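Local coordinates for Alpha/beta hydrolase family protein (Bacillus anthracis, PDB 3OOS) that is probably a hydrolase of the alpha/beta-hydrolase fold, acting on a substrate that is not known, at residues 38-41 with 42-45; 170-173 with 174-178; 177-180 with 181-184; 259-262 with 263-267. All blocks are in the same frame, centred on the assembly; numbering follows the deposited sequence.

Interaction 1. Residues 38-41 with 42-45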
loop_
_atom_site.group_PDB
_atom_site.type_symbol
_atom_site.label_atom_id
_atom_site.label_comp_id
_atom_site.label_asym_id
_atom_site.label_seq_id
_atom_site.Cartn_x
_atom_site.Cartn_y
_atom_site.Cartn_z
ATOM N N ASN A 38 13.620 8.310 5.872
ATOM C CA ASN A 38 14.215 7.707 4.677
ATOM C C ASN A 38 13.214 7.672 3.529
ATOM O O ASN A 38 13.590 7.483 2.372
ATOM C CB ASN A 38 14.711 6.289 4.957
ATOM C CG ASN A 38 15.935 6.267 5.851
ATOM O OD1 ASN A 38 15.919 5.670 6.925
ATOM N ND2 ASN A 38 16.999 6.925 5.415
ATOM N N GLY A 39 11.939 7.856 3.863
ATOM C CA GLY A 39 10.867 7.764 2.884
ATOM C C GLY A 39 10.575 6.321 2.535
ATOM O O GLY A 39 10.721 5.427 3.369
ATOM N N ASN A 40 10.173 6.091 1.290
ATOM C CA ASN A 40 9.690 4.786 0.873
ATOM C C ASN A 40 9.812 4.633 -0.640
ATOM O O ASN A 40 9.575 5.586 -1.378
ATOM C CB ASN A 40 8.235 4.621 1.327
ATOM C CG ASN A 40 7.598 3.366 0.793
ATOM O OD1 ASN A 40 6.863 3.408 -0.192
ATOM N ND2 ASN A 40 7.884 2.236 1.431
ATOM N N THR A 41 10.169 3.434 -1.094
ATOM C CA THR A 41 10.486 3.209 -2.509
ATOM C C THR A 41 9.267 3.201 -3.439
ATOM O O THR A 41 9.409 3.420 -4.641
ATOM C CB THR A 41 11.313 1.926 -2.723
ATOM O OG1 THR A 41 10.660 0.827 -2.084
ATOM C CG2 THR A 41 12.715 2.089 -2.154
ATOM N N PHE A 42 8.081 2.949 -2.886
ATOM C CA PHE A 42 6.837 3.118 -3.638
ATOM C C PHE A 42 6.463 4.600 -3.737
ATOM O O PHE A 42 6.073 5.078 -4.807
ATOM C CB PHE A 42 5.700 2.291 -3.020
ATOM C CG PHE A 42 4.328 2.680 -3.497
ATOM C CD1 PHE A 42 3.924 2.420 -4.805
ATOM C CD2 PHE A 42 3.431 3.296 -2.627
ATOM C CE1 PHE A 42 2.651 2.785 -5.241
ATOM C CE2 PHE A 42 2.159 3.662 -3.052
ATOM C CZ PHE A 42 1.765 3.405 -4.364
ATOM N N ALA A 43 6.591 5.322 -2.624
ATOM C CA ALA A 43 6.254 6.748 -2.579
ATOM C C ALA A 43 7.220 7.617 -3.382
ATOM O O ALA A 43 6.802 8.585 -4.021
ATOM C CB ALA A 43 6.178 7.237 -1.124
ATOM N N ASN A 44 8.503 7.260 -3.364
ATOM C CA ASN A 44 9.549 8.134 -3.904
ATOM C C ASN A 44 9.402 8.544 -5.375
ATOM O O ASN A 44 9.578 9.722 -5.691
ATOM C CB ASN A 44 10.949 7.568 -3.626
ATOM C CG ASN A 44 12.016 8.648 -3.575
ATOM O OD1 ASN A 44 13.119 8.476 -4.100
ATOM N ND2 ASN A 44 11.697 9.767 -2.942
ATOM N N PRO A 45 9.068 7.595 -6.282
ATOM C CA PRO A 45 8.919 8.010 -7.683
ATOM C C PRO A 45 7.860 9.093 -7.890
ATOM O O PRO A 45 7.982 9.909 -8.804
ATOM C CB PRO A 45 8.499 6.714 -8.388
ATOM C CG PRO A 45 9.107 5.644 -7.561
ATOM C CD PRO A 45 8.977 6.128 -6.144
#
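The side-chain amide of Asn40 meets the Phe42 ring at its edge. Asn40 OD1 lies near the plane of that ring, 3.3 Å from Phe42 CB. Beyond the two segments, the Phe42 ring meets the rings of Phe46 and Phe263 edge-to-face. Asn40 OD1 also accepts two backbone N-H groups. Phe42 N reaches Asn40 OD1 at 3.0 Å from well above the amide plane, 62° out of it. Ala43 N comes to Asn40 OD1 at 3.1 Å and lies much closer to that plane. With CG anti to the backbone N (chi1 173°), OD1 is brought to these two donors. The bond from Phe42 N to the side chain two residues back defines an Asx turn. It sits in the loop between strand 33-34 and strand 51-55, the latter part of the main sheet of the alpha/beta hydrolase fold, and 42-45 follow with helical backbone angles. Asn44 N adds a backbone bond to Asn40 O at 2.8 Å, four residues back. The other end of the amide is held too, because Asn40 ND2 bonds to Ser192 O. Pro45 CD packs on Thr41 O at 3.1 Å. Outside the segments, Pro45 touches Phe270, Asn271 and Val274 of helix 267-276.

Interaction 2. Residues 170-173 with 174-178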
loop_
_atom_site.group_PDB
_atom_site.type_symbol
_atom_site.label_atom_id
_atom_site.label_comp_id
_atom_site.label_asym_id
_atom_site.label_seq_id
_atom_site.Cartn_x
_atom_site.Cartn_y
_atom_site.Cartn_z
ATOM N N ARG A 170 14.822 -12.134 3.912
ATOM C CA ARG A 170 15.527 -12.379 2.656
ATOM C C ARG A 170 14.724 -13.336 1.776
ATOM O O ARG A 170 14.513 -13.081 0.589
ATOM C CB ARG A 170 16.914 -12.961 2.943
ATOM C CG ARG A 170 17.773 -13.196 1.712
ATOM C CD ARG A 170 18.265 -11.887 1.139
ATOM N NE ARG A 170 19.224 -12.087 0.058
ATOM C CZ ARG A 170 19.982 -11.122 -0.451
ATOM N NH1 ARG A 170 19.900 -9.890 0.030
ATOM N NH2 ARG A 170 20.829 -11.388 -1.433
ATOM N N GLU A 171 14.285 -14.443 2.373
ATOM C CA GLU A 171 13.491 -15.445 1.668
ATOM C C GLU A 171 12.219 -14.818 1.089
ATOM O O GLU A 171 11.868 -15.063 -0.070
ATOM C CB GLU A 171 13.143 -16.602 2.614
ATOM C CG GLU A 171 12.528 -17.821 1.939
ATOM C CD GLU A 171 12.356 -18.998 2.889
ATOM O OE1 GLU A 171 12.722 -18.877 4.077
ATOM O OE2 GLU A 171 11.857 -20.050 2.445
ATOM N N TRP A 172 11.546 -13.997 1.897
ATOM C CA TRP A 172 10.341 -13.300 1.457
ATOM C C TRP A 172 10.629 -12.377 0.273
ATOM O O TRP A 172 9.896 -12.394 -0.720
ATOM C CB TRP A 172 9.715 -12.502 2.608
ATOM C CG TRP A 172 8.370 -11.955 2.253
ATOM C CD1 TRP A 172 8.110 -10.799 1.575
ATOM C CD2 TRP A 172 7.097 -12.554 2.531
ATOM N NE1 TRP A 172 6.758 -10.636 1.420
ATOM C CE2 TRP A 172 6.111 -11.698 1.997
ATOM C CE3 TRP A 172 6.695 -13.728 3.182
ATOM C CZ2 TRP A 172 4.741 -11.974 2.097
ATOM C CZ3 TRP A 172 5.327 -14.006 3.277
ATOM C CH2 TRP A 172 4.372 -13.132 2.736
ATOM N N ALA A 173 11.694 -11.585 0.386
ATOM C CA ALA A 173 12.065 -10.631 -0.660
ATOM C C ALA A 173 12.366 -11.336 -1.984
ATOM O O ALA A 173 11.927 -10.892 -3.050
ATOM C CB ALA A 173 13.257 -9.790 -0.214
ATOM N N LEU A 174 13.102 -12.441 -1.912
ATOM C CA LEU A 174 13.468 -13.188 -3.116
ATOM C C LEU A 174 12.255 -13.745 -3.856
ATOM O O LEU A 174 12.241 -13.804 -5.083
ATOM C CB LEU A 174 14.461 -14.301 -2.779
ATOM C CG LEU A 174 15.878 -13.791 -2.505
ATOM C CD1 LEU A 174 16.674 -14.832 -1.733
ATOM C CD2 LEU A 174 16.598 -13.398 -3.794
HETATM N N MSE A 175 11.235 -14.132 -3.099
HETATM C CA MSE A 175 9.982 -14.599 -3.672
HETATM C C MSE A 175 9.205 -13.447 -4.312
HETATM O O MSE A 175 8.394 -13.661 -5.220
HETATM C CB MSE A 175 9.141 -15.250 -2.578
HETATM C CG MSE A 175 7.778 -15.702 -3.028
HETATM SE SE MSE A 175 6.637 -15.954 -1.495
HETATM C CE MSE A 175 6.570 -14.120 -0.799
ATOM N N SER A 176 9.473 -12.233 -3.836
ATOM C CA SER A 176 8.718 -11.030 -4.199
ATOM C C SER A 176 9.335 -10.219 -5.334
ATOM O O SER A 176 8.770 -9.201 -5.749
ATOM C CB SER A 176 8.580 -10.129 -2.970
ATOM O OG SER A 176 7.968 -10.826 -1.909
ATOM N N PHE A 177 10.492 -10.666 -5.818
ATOM C CA PHE A 177 11.225 -9.996 -6.893
ATOM C C PHE A 177 11.464 -10.938 -8.061
ATOM O O PHE A 177 11.918 -12.068 -7.875
ATOM C CB PHE A 177 12.584 -9.496 -6.389
ATOM C CG PHE A 177 12.535 -8.144 -5.741
ATOM C CD1 PHE A 177 12.963 -7.017 -6.434
ATOM C CD2 PHE A 177 12.068 -7.995 -4.436
ATOM C CE1 PHE A 177 12.926 -5.756 -5.839
ATOM C CE2 PHE A 177 12.023 -6.739 -3.833
ATOM C CZ PHE A 177 12.452 -5.618 -4.536
ATOM N N TYR A 178 11.178 -10.452 -9.264
ATOM C CA TYR A 178 11.416 -11.207 -10.488
ATOM C C TYR A 178 12.912 -11.456 -10.696
ATOM O O TYR A 178 13.317 -12.561 -11.064
ATOM C CB TYR A 178 10.809 -10.451 -11.678
ATOM C CG TYR A 178 11.220 -10.951 -13.042
ATOM C CD1 TYR A 178 10.543 -12.001 -13.652
ATOM C CD2 TYR A 178 12.280 -10.359 -13.728
ATOM C CE1 TYR A 178 10.919 -12.459 -14.915
ATOM C CE2 TYR A 178 12.664 -10.806 -14.980
ATOM C CZ TYR A 178 11.983 -11.856 -15.567
ATOM O OH TYR A 178 12.371 -12.293 -16.810
#
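Leu174 N bonds to Arg170 O at 2.9 Å, one turn back in helix 162-176. In the conformer modelled here, the Leu174 side chain lies beside the aliphatic part of Arg170, with Leu174 CD1 4.0 Å from Arg170 CG. Met175, a selenomethionine, continues the helix with its N bonded to Glu171 O at 3.2 Å. Its CG is anti to the backbone N, but the chain bends at chi3 (63°). The bend lays Met175 CE over one face of the Trp172 indole, 3.8 Å from the centroid of the six-membered ring and 14° off the normal. This is a CH-pi contact. Met175 SE stands farther off, 5.2 Å from the centroid of the Trp172 six-membered ring, in a Met-aromatic contact. Ser176 turns its hydroxyl back to the helix. Ser176 OG donates to Trp172 O at 2.8 Å, from above the carbonyl plane. OG is anti to its own carbonyl carbon (chi1 -57°), which brings it back to this acceptor. Ser176 N bonds to Ala173 O at 2.9 Å and only weakly to Trp172 O. Phe177 comes next, with its ring edge at Ala173 O, which is 3.2 Å from Phe177 CD2. Helix 145-155 covers one flank: Ile148 touches Trp172 and Met175, and Arg147 forms a salt bridge with Glu171. On another flank, Leu183 of helix 180-186 packs on Ala173, Leu174 and Phe177.

Interaction 3. Residues 177-180 with 181-184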
loop_
_atom_site.group_PDB
_atom_site.type_symbol
_atom_site.label_atom_id
_atom_site.label_comp_id
_atom_site.label_asym_id
_atom_site.label_seq_id
_atom_site.Cartn_x
_atom_site.Cartn_y
_atom_site.Cartn_z
ATOM N N PHE A 177 10.492 -10.666 -5.818
ATOM C CA PHE A 177 11.225 -9.996 -6.893
ATOM C C PHE A 177 11.464 -10.938 -8.061
ATOM O O PHE A 177 11.918 -12.068 -7.875
ATOM C CB PHE A 177 12.584 -9.496 -6.389
ATOM C CG PHE A 177 12.535 -8.144 -5.741
ATOM C CD1 PHE A 177 12.963 -7.017 -6.434
ATOM C CD2 PHE A 177 12.068 -7.995 -4.436
ATOM C CE1 PHE A 177 12.926 -5.756 -5.839
ATOM C CE2 PHE A 177 12.023 -6.739 -3.833
ATOM C CZ PHE A 177 12.452 -5.618 -4.536
ATOM N N TYR A 178 11.178 -10.452 -9.264
ATOM C CA TYR A 178 11.416 -11.207 -10.488
ATOM C C TYR A 178 12.912 -11.456 -10.696
ATOM O O TYR A 178 13.317 -12.561 -11.064
ATOM C CB TYR A 178 10.809 -10.451 -11.678
ATOM C CG TYR A 178 11.220 -10.951 -13.042
ATOM C CD1 TYR A 178 10.543 -12.001 -13.652
ATOM C CD2 TYR A 178 12.280 -10.359 -13.728
ATOM C CE1 TYR A 178 10.919 -12.459 -14.915
ATOM C CE2 TYR A 178 12.664 -10.806 -14.980
ATOM C CZ TYR A 178 11.983 -11.856 -15.567
ATOM O OH TYR A 178 12.371 -12.293 -16.810
ATOM N N SER A 179 13.715 -10.427 -10.436
ATOM C CA SER A 179 15.157 -10.466 -10.673
ATOM C C SER A 179 15.946 -10.280 -9.381
ATOM O O SER A 179 15.727 -9.319 -8.640
ATOM C CB SER A 179 15.550 -9.392 -11.694
ATOM O OG SER A 179 16.947 -9.137 -11.675
ATOM N N GLU A 180 16.869 -11.202 -9.119
ATOM C CA GLU A 180 17.735 -11.099 -7.946
ATOM C C GLU A 180 18.600 -9.846 -8.001
ATOM O O GLU A 180 18.844 -9.216 -6.972
ATOM C CB GLU A 180 18.598 -12.356 -7.787
ATOM C CG GLU A 180 17.769 -13.614 -7.538
ATOM C CD GLU A 180 18.565 -14.783 -6.976
ATOM O OE1 GLU A 180 19.803 -14.682 -6.839
ATOM O OE2 GLU A 180 17.939 -15.816 -6.670
ATOM N N GLU A 181 19.033 -9.484 -9.208
ATOM C CA GLU A 181 19.818 -8.272 -9.441
ATOM C C GLU A 181 19.034 -7.015 -9.049
ATOM O O GLU A 181 19.582 -6.118 -8.402
ATOM C CB GLU A 181 20.260 -8.202 -10.908
ATOM C CG GLU A 181 21.171 -7.029 -11.257
ATOM C CD GLU A 181 21.589 -7.040 -12.719
ATOM O OE1 GLU A 181 22.095 -8.081 -13.193
ATOM O OE2 GLU A 181 21.409 -6.010 -13.399
ATOM N N LYS A 182 17.758 -6.961 -9.433
ATOM C CA LYS A 182 16.903 -5.820 -9.094
ATOM C C LYS A 182 16.680 -5.705 -7.587
ATOM O O LYS A 182 16.591 -4.601 -7.054
ATOM C CB LYS A 182 15.566 -5.888 -9.838
ATOM C CG LYS A 182 15.675 -5.689 -11.347
ATOM C CD LYS A 182 16.402 -4.401 -11.693
ATOM C CE LYS A 182 16.443 -4.184 -13.198
ATOM N NZ LYS A 182 17.202 -2.954 -13.565
ATOM N N LEU A 183 16.599 -6.845 -6.899
ATOM C CA LEU A 183 16.493 -6.837 -5.438
ATOM C C LEU A 183 17.746 -6.232 -4.800
ATOM O O LEU A 183 17.644 -5.359 -3.933
ATOM C CB LEU A 183 16.237 -8.246 -4.875
ATOM C CG LEU A 183 16.320 -8.405 -3.347
ATOM C CD1 LEU A 183 15.343 -7.487 -2.606
ATOM C CD2 LEU A 183 16.088 -9.852 -2.939
ATOM N N GLU A 184 18.915 -6.697 -5.238
ATOM C CA GLU A 184 20.173 -6.207 -4.694
ATOM C C GLU A 184 20.307 -4.696 -4.894
ATOM O O GLU A 184 20.731 -3.983 -3.980
ATOM C CB GLU A 184 21.358 -6.960 -5.305
ATOM C CG GLU A 184 22.494 -7.198 -4.328
ATOM C CD GLU A 184 22.014 -7.775 -3.008
ATOM O OE1 GLU A 184 21.154 -8.683 -3.014
ATOM O OE2 GLU A 184 22.498 -7.317 -1.956
HETATM O O HOH W 1 19.682 -10.572 -4.660
#
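Phe177 and Leu183 make the apolar part of this contact. Leu183 CD1 sits over one face of the Phe177 ring, 3.9 Å from its centroid and displaced toward the rim. The closest ring atom is Phe177 CE2, at 3.6 Å from Leu183 CD1. The two side chains cross at about a right angle, and CD1 makes a CH-pi contact. In Leu183, chi1 of 171° together with chi2 of 58° places CD1 against the ring. Leu183 CB adds to the packing, 3.8 Å from Phe177 CG. Val264 and Glu265 of helix 262-265 also touch this phenyl group.

The hydrogen bonds gather at the start of the helix. Lys182 N donates to Ser179 OG at 3.2 Å, and the bond is fairly straight. Ser179 O takes the next N-H, that of Leu183, and Glu180 O takes that of Glu184.

One water links backbone to side chain. In the Glu184 conformer modelled, this water donates to Glu180 O at 2.8 Å and to Glu184 OE1 at 2.9 Å. In the conformers modelled, Glu184 OE1 also forms a salt bridge with Arg170 of helix 162-176, which links the two helices at the surface.

Ser179 is therefore a serine N-cap. Its hydroxyl serves an N-H in the first turn, which has no carbonyl one turn earlier in the helix. The helix it starts, 180-186, belongs to the helical insertion between strands 116-122 and 224-229, where alpha/beta hydrolases commonly carry their cap.

Interaction 4. Residues 259-262 with 263-267. With SO4 (sulfate ion), chain B.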
loop_
_atom_site.group_PDB
_atom_site.type_symbol
_atom_site.label_atom_id
_atom_site.label_comp_id
_atom_site.label_asym_id
_atom_site.label_seq_id
_atom_site.Cartn_x
_atom_site.Cartn_y
_atom_site.Cartn_z
ATOM N N ASN A 259 7.462 -8.810 -10.177
ATOM C CA ASN A 259 6.662 -9.623 -9.281
ATOM C C ASN A 259 5.779 -8.695 -8.445
ATOM O O ASN A 259 4.745 -8.221 -8.925
ATOM C CB ASN A 259 7.573 -10.500 -8.416
ATOM C CG ASN A 259 6.806 -11.510 -7.585
ATOM O OD1 ASN A 259 5.805 -11.180 -6.951
ATOM N ND2 ASN A 259 7.286 -12.746 -7.572
ATOM N N HIS A 260 6.202 -8.393 -7.218
ATOM C CA HIS A 260 5.390 -7.599 -6.296
ATOM C C HIS A 260 5.769 -6.118 -6.204
ATOM O O HIS A 260 5.008 -5.325 -5.642
ATOM C CB HIS A 260 5.456 -8.233 -4.896
ATOM C CG HIS A 260 4.467 -7.671 -3.921
ATOM N ND1 HIS A 260 3.112 -7.903 -4.016
ATOM C CD2 HIS A 260 4.639 -6.898 -2.822
ATOM C CE1 HIS A 260 2.492 -7.293 -3.022
ATOM N NE2 HIS A 260 3.396 -6.675 -2.283
ATOM N N ASN A 261 6.917 -5.738 -6.768
ATOM C CA ASN A 261 7.500 -4.414 -6.530
ATOM C C ASN A 261 7.882 -3.644 -7.805
ATOM O O ASN A 261 9.047 -3.266 -7.964
ATOM C CB ASN A 261 8.746 -4.545 -5.640
ATOM C CG ASN A 261 8.433 -5.059 -4.243
ATOM O OD1 ASN A 261 8.335 -4.279 -3.291
ATOM N ND2 ASN A 261 8.293 -6.374 -4.110
ATOM N N PRO A 262 6.911 -3.385 -8.715
ATOM C CA PRO A 262 7.255 -2.724 -9.994
ATOM C C PRO A 262 8.003 -1.391 -9.877
ATOM O O PRO A 262 8.821 -1.070 -10.745
ATOM C CB PRO A 262 5.890 -2.484 -10.651
ATOM C CG PRO A 262 4.973 -3.449 -10.004
ATOM C CD PRO A 262 5.460 -3.635 -8.607
ATOM N N PHE A 263 7.724 -0.635 -8.815
ATOM C CA PHE A 263 8.350 0.674 -8.568
ATOM C C PHE A 263 9.873 0.616 -8.392
ATOM O O PHE A 263 10.553 1.626 -8.585
ATOM C CB PHE A 263 7.687 1.360 -7.364
ATOM C CG PHE A 263 7.369 0.420 -6.240
ATOM C CD1 PHE A 263 8.320 0.138 -5.261
ATOM C CD2 PHE A 263 6.125 -0.208 -6.174
ATOM C CE1 PHE A 263 8.033 -0.748 -4.225
ATOM C CE2 PHE A 263 5.828 -1.093 -5.147
ATOM C CZ PHE A 263 6.785 -1.367 -4.168
ATOM N N VAL A 264 10.402 -0.557 -8.027
ATOM C CA VAL A 264 11.858 -0.776 -8.022
ATOM C C VAL A 264 12.344 -1.850 -9.008
ATOM O O VAL A 264 13.537 -1.908 -9.326
ATOM C CB VAL A 264 12.424 -1.071 -6.603
ATOM C CG1 VAL A 264 12.406 0.184 -5.752
ATOM C CG2 VAL A 264 11.670 -2.214 -5.920
ATOM N N GLU A 265 11.433 -2.684 -9.500
ATOM C CA GLU A 265 11.808 -3.738 -10.450
ATOM C C GLU A 265 11.900 -3.217 -11.882
ATOM O O GLU A 265 12.674 -3.734 -12.691
ATOM C CB GLU A 265 10.834 -4.913 -10.379
ATOM C CG GLU A 265 10.828 -5.627 -9.038
ATOM C CD GLU A 265 9.914 -6.824 -9.040
ATOM O OE1 GLU A 265 10.300 -7.867 -9.599
ATOM O OE2 GLU A 265 8.799 -6.716 -8.496
ATOM N N GLU A 266 11.093 -2.203 -12.187
ATOM C CA GLU A 266 11.071 -1.575 -13.509
ATOM C C GLU A 266 10.984 -0.068 -13.323
ATOM O O GLU A 266 9.951 0.548 -13.597
ATOM C CB GLU A 266 9.883 -2.079 -14.334
ATOM C CG GLU A 266 9.964 -3.550 -14.714
ATOM C CD GLU A 266 8.794 -3.994 -15.559
ATOM O OE1 GLU A 266 8.647 -3.487 -16.690
ATOM O OE2 GLU A 266 8.025 -4.859 -15.093
ATOM N N ILE A 267 12.082 0.515 -12.855
ATOM C CA ILE A 267 12.113 1.919 -12.435
ATOM C C ILE A 267 11.734 2.894 -13.556
ATOM O O ILE A 267 10.910 3.789 -13.344
ATOM C CB ILE A 267 13.480 2.284 -11.786
ATOM C CG1 ILE A 267 13.625 1.572 -10.433
ATOM C CG2 ILE A 267 13.617 3.797 -11.608
ATOM C CD1 ILE A 267 15.026 1.616 -9.835
HETATM S S SO4 B . 1.662 -6.063 1.782
HETATM O O1 SO4 B . 1.438 -7.017 2.864
HETATM O O2 SO4 B . 1.912 -6.790 0.545
HETATM O O3 SO4 B . 0.490 -5.206 1.649
HETATM O O4 SO4 B . 2.825 -5.239 2.108
#
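Glu265 OE2 is gripped by two backbone N-H groups. Asn261 N reaches Glu265 OE2 at 2.7 Å, nearly along the C-O axis, and Asn259 N reaches Glu265 OE2 at 3.0 Å from the syn side. Asn259 N bonds to Glu265 OE1 as well, also at 3.0 Å, so this one N-H is shared across the carboxylate. Glu265 OE1 has a further donor in Tyr178 N. The group is buried, and these N-H groups would probably favour its charged form. The CG of Glu265 is anti to its carbonyl carbon (chi1 -64°), and the extended chain beyond runs back to the loop. Between the two gripped nitrogens lies His260, so the carboxylate fixes the loop that carries it. His260 ND1 bonds to Asp232, and the ring touches Ser99 of a likely nucleophile elbow (GxSxG). This is consistent with a Ser-His-Asp catalytic triad. A sulfate, probably from crystallisation, accepts a weak bond from His260 NE2 to O2 at 3.2 Å; Ser99 OG, Ala100 N, His30 and Tyr32 also hold it. Asn261 stands at the N-cap of helix 262-265, though its side chain makes no capping bond; Asn261 O accepts from Val264 N at 3.0 Å and Glu265 N at 2.9 Å. Asn261 CA lies over one face of the Phe263 ring, toward the rim. Phe263 CG sits between its backbone N and carbonyl carbon (chi1 40°), which turns the ring back over Asn261.

Along the chain the contacts run in numerical order. Interaction 1 lies early, in the loop before strand 51-55. Interactions 2 and 3 share Phe177 and Tyr178 in the turn joining helices 162-176 and 180-186, with centres 8 Å apart. Interaction 4 follows strand 250-255, the edge strand of the main sheet. It touches all the others: Phe263 and Val264 pack on Thr41 of interaction 1, the backbone of Ser176, in the probable cap region, bonds to the backbone of His260, and Phe177 of interaction 3 packs on Val264. Interactions 1 and 2 do not touch; their centres are 19 Å apart. The loop carrying the likely catalytic histidine is thus held between an early loop of the core and the helical insertion.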